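Local coordinates for protein putative Xylose isomerase (Rhodospirillum rubrum, PDB 3QXB) that binds iron and manganese ions in a xylose isomerase-like TIM barrel and may be an isomerase, at residues V52-T55 and Y56-D60; I73-A76 and K77-K81. All blocks are in the same frame, centred on the assembly; numbering follows the deposited sequence.

Interaction 1. Residues V52-T55 and Y56-D60; sequences VQYT and YDLTD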
# COMPACT_ATOMS: atom_id res chain seq x y z
N VAL A 52 -9.29 16.75 -10.78
CA VAL A 52 -8.53 16.03 -9.80
C VAL A 52 -9.32 14.87 -9.21
O VAL A 52 -10.52 14.99 -8.97
CB VAL A 52 -8.16 16.99 -8.68
CG1 VAL A 52 -7.47 16.25 -7.55
CG2 VAL A 52 -7.32 18.20 -9.21
N GLN A 53 -8.66 13.74 -8.98
CA GLN A 53 -9.21 12.65 -8.18
C GLN A 53 -8.36 12.52 -6.95
O GLN A 53 -7.13 12.27 -7.04
CB GLN A 53 -9.25 11.33 -8.96
CG GLN A 53 -9.99 10.26 -8.29
CD GLN A 53 -10.20 9.07 -9.17
OE1 GLN A 53 -9.25 8.37 -9.56
NE2 GLN A 53 -11.49 8.80 -9.50
N TYR A 54 -8.99 12.73 -5.80
CA TYR A 54 -8.31 12.72 -4.53
C TYR A 54 -8.17 11.27 -4.11
O TYR A 54 -9.09 10.50 -4.34
CB TYR A 54 -9.14 13.51 -3.54
CG TYR A 54 -8.60 13.60 -2.12
CD1 TYR A 54 -7.70 14.60 -1.74
CD2 TYR A 54 -9.04 12.73 -1.14
CE1 TYR A 54 -7.23 14.70 -0.42
CE2 TYR A 54 -8.61 12.86 0.16
CZ TYR A 54 -7.70 13.83 0.52
OH TYR A 54 -7.26 13.89 1.86
N THR A 55 -7.03 10.88 -3.54
CA THR A 55 -6.80 9.48 -3.16
C THR A 55 -6.99 9.26 -1.63
O THR A 55 -6.57 10.09 -0.82
CB THR A 55 -5.38 8.99 -3.59
OG1 THR A 55 -5.17 7.63 -3.18
CG2 THR A 55 -4.25 9.87 -2.99
N TYR A 56 -7.60 8.15 -1.25
CA TYR A 56 -7.68 7.76 0.18
C TYR A 56 -6.27 7.67 0.82
O TYR A 56 -6.14 7.75 2.02
CB TYR A 56 -8.31 6.41 0.35
CG TYR A 56 -9.77 6.21 -0.12
CD1 TYR A 56 -10.50 7.20 -0.76
CD2 TYR A 56 -10.35 4.97 0.02
CE1 TYR A 56 -11.80 6.95 -1.19
CE2 TYR A 56 -11.64 4.71 -0.44
CZ TYR A 56 -12.35 5.67 -1.04
OH TYR A 56 -13.67 5.40 -1.43
N ASP A 57 -5.23 7.47 0.00
CA ASP A 57 -3.83 7.42 0.44
C ASP A 57 -3.30 8.75 1.03
O ASP A 57 -2.19 8.77 1.53
CB ASP A 57 -2.91 6.92 -0.70
CG ASP A 57 -2.95 5.40 -0.90
OD1 ASP A 57 -3.59 4.64 -0.12
OD2 ASP A 57 -2.33 4.91 -1.88
N LEU A 58 -4.05 9.84 0.97
CA LEU A 58 -3.63 11.09 1.61
C LEU A 58 -4.29 11.23 2.97
O LEU A 58 -3.64 11.70 3.89
CB LEU A 58 -3.98 12.31 0.76
CG LEU A 58 -3.09 12.61 -0.45
CD1 LEU A 58 -3.74 13.70 -1.36
CD2 LEU A 58 -1.75 13.08 0.03
N THR A 59 -5.54 10.77 3.11
CA THR A 59 -6.25 10.78 4.37
C THR A 59 -7.07 9.47 4.49
O THR A 59 -8.04 9.28 3.74
CB THR A 59 -7.16 12.08 4.55
OG1 THR A 59 -8.15 12.12 3.56
CG2 THR A 59 -6.37 13.40 4.53
N ASP A 60 -6.68 8.61 5.45
CA ASP A 60 -7.23 7.28 5.60
C ASP A 60 -8.69 7.40 6.11
O ASP A 60 -8.94 8.02 7.14
CB ASP A 60 -6.40 6.48 6.63
CG ASP A 60 -6.71 4.99 6.64
OD1 ASP A 60 -7.78 4.57 6.11
OD2 ASP A 60 -5.89 4.24 7.25
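With CG of Tyr54 anti to the backbone N (chi1 179°), the phenol ring is carried forward past the end of strand 51-55 to meet Thr59, while the same torsion in Thr55 (chi1 179°) sets OG1 over the turn that follows. Asp57 N donates to Thr55 OG1 at 3.2 Å. One residue further on, Leu58 N reaches Thr55 O at 3.1 Å; the N-H points nearly straight at the oxygen (167°) but approaches from above the carbonyl plane. Thr55 thus opens a type I turn through its carbonyl and an ST turn through its hydroxyl, receiving two successive amides. This is the C-terminal exit of the second strand of a TIM barrel, the end at which the metal site lies: the Thr55 side chain is about 7 Å from that of Glu286, a metal ligand. Thr55 CG2 packs against Leu58 CG at 3.9 Å. On the ring, Leu58 CD1 approaches Tyr54 CE1 obliquely at 3.8 Å. Tyr54 OH and Thr59 OG1 share a hydrogen bond of 2.6 Å, with OG1 in the plane of the ring at its edge, although the phenol oxygen is modelled too close to a neighbour for its position to be trusted fully. A phenylalanine in place of Tyr54 would probably leave Thr59 OG1 without this mate and the loop less firmly tied to the strand. Asp57 spends its carboxylate outside the turn, its two oxygens accepting from Leu93 N and Ala94 N, while Tyr56 O bonds to Tyr98 OH of the second subunit.

Interaction 2. Residues I73-A76 and K77-K81; sequences IAYA and KAFRK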
# COMPACT_ATOMS: atom_id res chain seq x y z
N ILE A 73 -10.99 18.18 4.62
CA ILE A 73 -11.61 19.46 4.31
C ILE A 73 -10.59 20.55 3.92
O ILE A 73 -10.83 21.31 3.02
CB ILE A 73 -12.53 19.95 5.45
CG1 ILE A 73 -13.80 19.09 5.51
CG2 ILE A 73 -12.92 21.44 5.27
CD1 ILE A 73 -14.58 19.23 6.79
N ALA A 74 -9.45 20.59 4.60
CA ALA A 74 -8.38 21.51 4.21
C ALA A 74 -7.90 21.29 2.76
O ALA A 74 -7.71 22.26 2.04
CB ALA A 74 -7.18 21.49 5.21
N TYR A 75 -7.72 20.05 2.35
CA TYR A 75 -7.44 19.78 0.91
C TYR A 75 -8.59 20.25 0.03
O TYR A 75 -8.36 20.96 -0.95
CB TYR A 75 -7.18 18.29 0.65
CG TYR A 75 -5.83 17.81 1.11
CD1 TYR A 75 -4.66 18.26 0.51
CD2 TYR A 75 -5.72 16.86 2.11
CE1 TYR A 75 -3.41 17.81 0.93
CE2 TYR A 75 -4.49 16.38 2.52
CZ TYR A 75 -3.33 16.87 1.93
OH TYR A 75 -2.11 16.42 2.35
N ALA A 76 -9.83 19.90 0.37
CA ALA A 76 -10.99 20.36 -0.49
C ALA A 76 -11.03 21.85 -0.65
O ALA A 76 -11.20 22.38 -1.78
CB ALA A 76 -12.34 19.83 0.06
N LYS A 77 -10.82 22.57 0.44
CA LYS A 77 -10.86 24.02 0.40
C LYS A 77 -9.71 24.61 -0.41
O LYS A 77 -9.90 25.58 -1.15
CB LYS A 77 -10.89 24.59 1.82
CG LYS A 77 -10.89 26.11 1.97
CD LYS A 77 -11.09 26.54 3.46
CE LYS A 77 -11.37 28.06 3.65
NZ LYS A 77 -10.29 28.91 3.08
N ALA A 78 -8.52 24.07 -0.24
CA ALA A 78 -7.36 24.58 -0.97
C ALA A 78 -7.54 24.35 -2.46
O ALA A 78 -7.22 25.22 -3.28
CB ALA A 78 -6.08 23.92 -0.46
N PHE A 79 -8.05 23.18 -2.84
CA PHE A 79 -8.26 22.91 -4.26
C PHE A 79 -9.33 23.84 -4.87
O PHE A 79 -9.13 24.38 -5.97
CB PHE A 79 -8.58 21.43 -4.50
CG PHE A 79 -7.35 20.57 -4.64
CD1 PHE A 79 -6.51 20.35 -3.54
CD2 PHE A 79 -6.99 20.04 -5.86
CE1 PHE A 79 -5.36 19.60 -3.69
CE2 PHE A 79 -5.85 19.27 -5.99
CZ PHE A 79 -5.05 19.05 -4.92
N ARG A 80 -10.43 24.04 -4.15
CA ARG A 80 -11.52 24.90 -4.62
C ARG A 80 -11.01 26.33 -4.79
O ARG A 80 -11.34 26.99 -5.77
CB ARG A 80 -12.74 24.85 -3.68
CG ARG A 80 -13.81 25.91 -3.96
CD ARG A 80 -15.04 25.82 -3.03
NE ARG A 80 -14.69 25.73 -1.61
CZ ARG A 80 -14.42 26.77 -0.82
NH1 ARG A 80 -14.46 27.99 -1.32
NH2 ARG A 80 -14.11 26.59 0.45
N LYS A 81 -10.19 26.79 -3.85
CA LYS A 81 -9.60 28.15 -3.91
C LYS A 81 -8.60 28.30 -5.06
O LYS A 81 -8.51 29.35 -5.65
CB LYS A 81 -8.95 28.54 -2.56
CG LYS A 81 -9.97 28.90 -1.44
CD LYS A 81 -9.23 29.21 -0.10
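Tyr75 and Phe79 lie one helical turn apart on the buried face of helix 65-81, and the backbone bond from Phe79 N to Tyr75 O, 2.9 Å long, ties them together. The edge of the phenylalanine ring also comes close to that carbonyl, with Phe79 CD1 3.2 Å from Tyr75 O. Between the rings the approach is looser and oblique, Tyr75 CD1 standing 4.5 Å from Phe79 CE1, and each aromatic also packs on its surroundings: Tyr75 on Pro36, Phe79 on Ala40 and Leu84. Ala78 completes this side, its small CB 3.4 Å from Ala74 O and also packed on Pro36 of helix 36-46. The helix is the crossover of a beta-alpha-beta unit, linking strands 51-55 and 85-90 along the outside of the barrel.

The solvent side contrasts sharply. Ile73, Lys77 and Arg80 are exposed; Lys77 meets the preceding turn through CB, 3.5 Å from Ile73 O, and its chain then leads away. What persists there is the main-chain ladder, with Lys77 N bonded to Ile73 O and Arg80 N to Ala76 O. The local contact therefore rests on backbone amides, while the charged ends of Lys77 and Arg80 are likely to be solvated rather than held here.

Overall arrangement
The two contacts belong to consecutive elements of one barrel unit, the strand with its exit loop and the helix that returns along the outside. Interaction 1 is wholly buried and near the metal end; interaction 2, some 13 Å away between centres, is partly exposed and distant from the annotated sites. Where the chain leaves the strand, side-chain hydroxyls supplement the backbone in fixing the turn that follows; within the helix, main-chain bonds make the contact, Tyr75, Ala78 and Phe79 are buried against neighbouring elements, and the rest lie nearer the surface. The layers meet directly: Val52 CG2 packs against Phe79 CE2 at 3.7 Å, and Thr59 CG2 and Leu58 CD2 border the Tyr75 ring and hydroxyl.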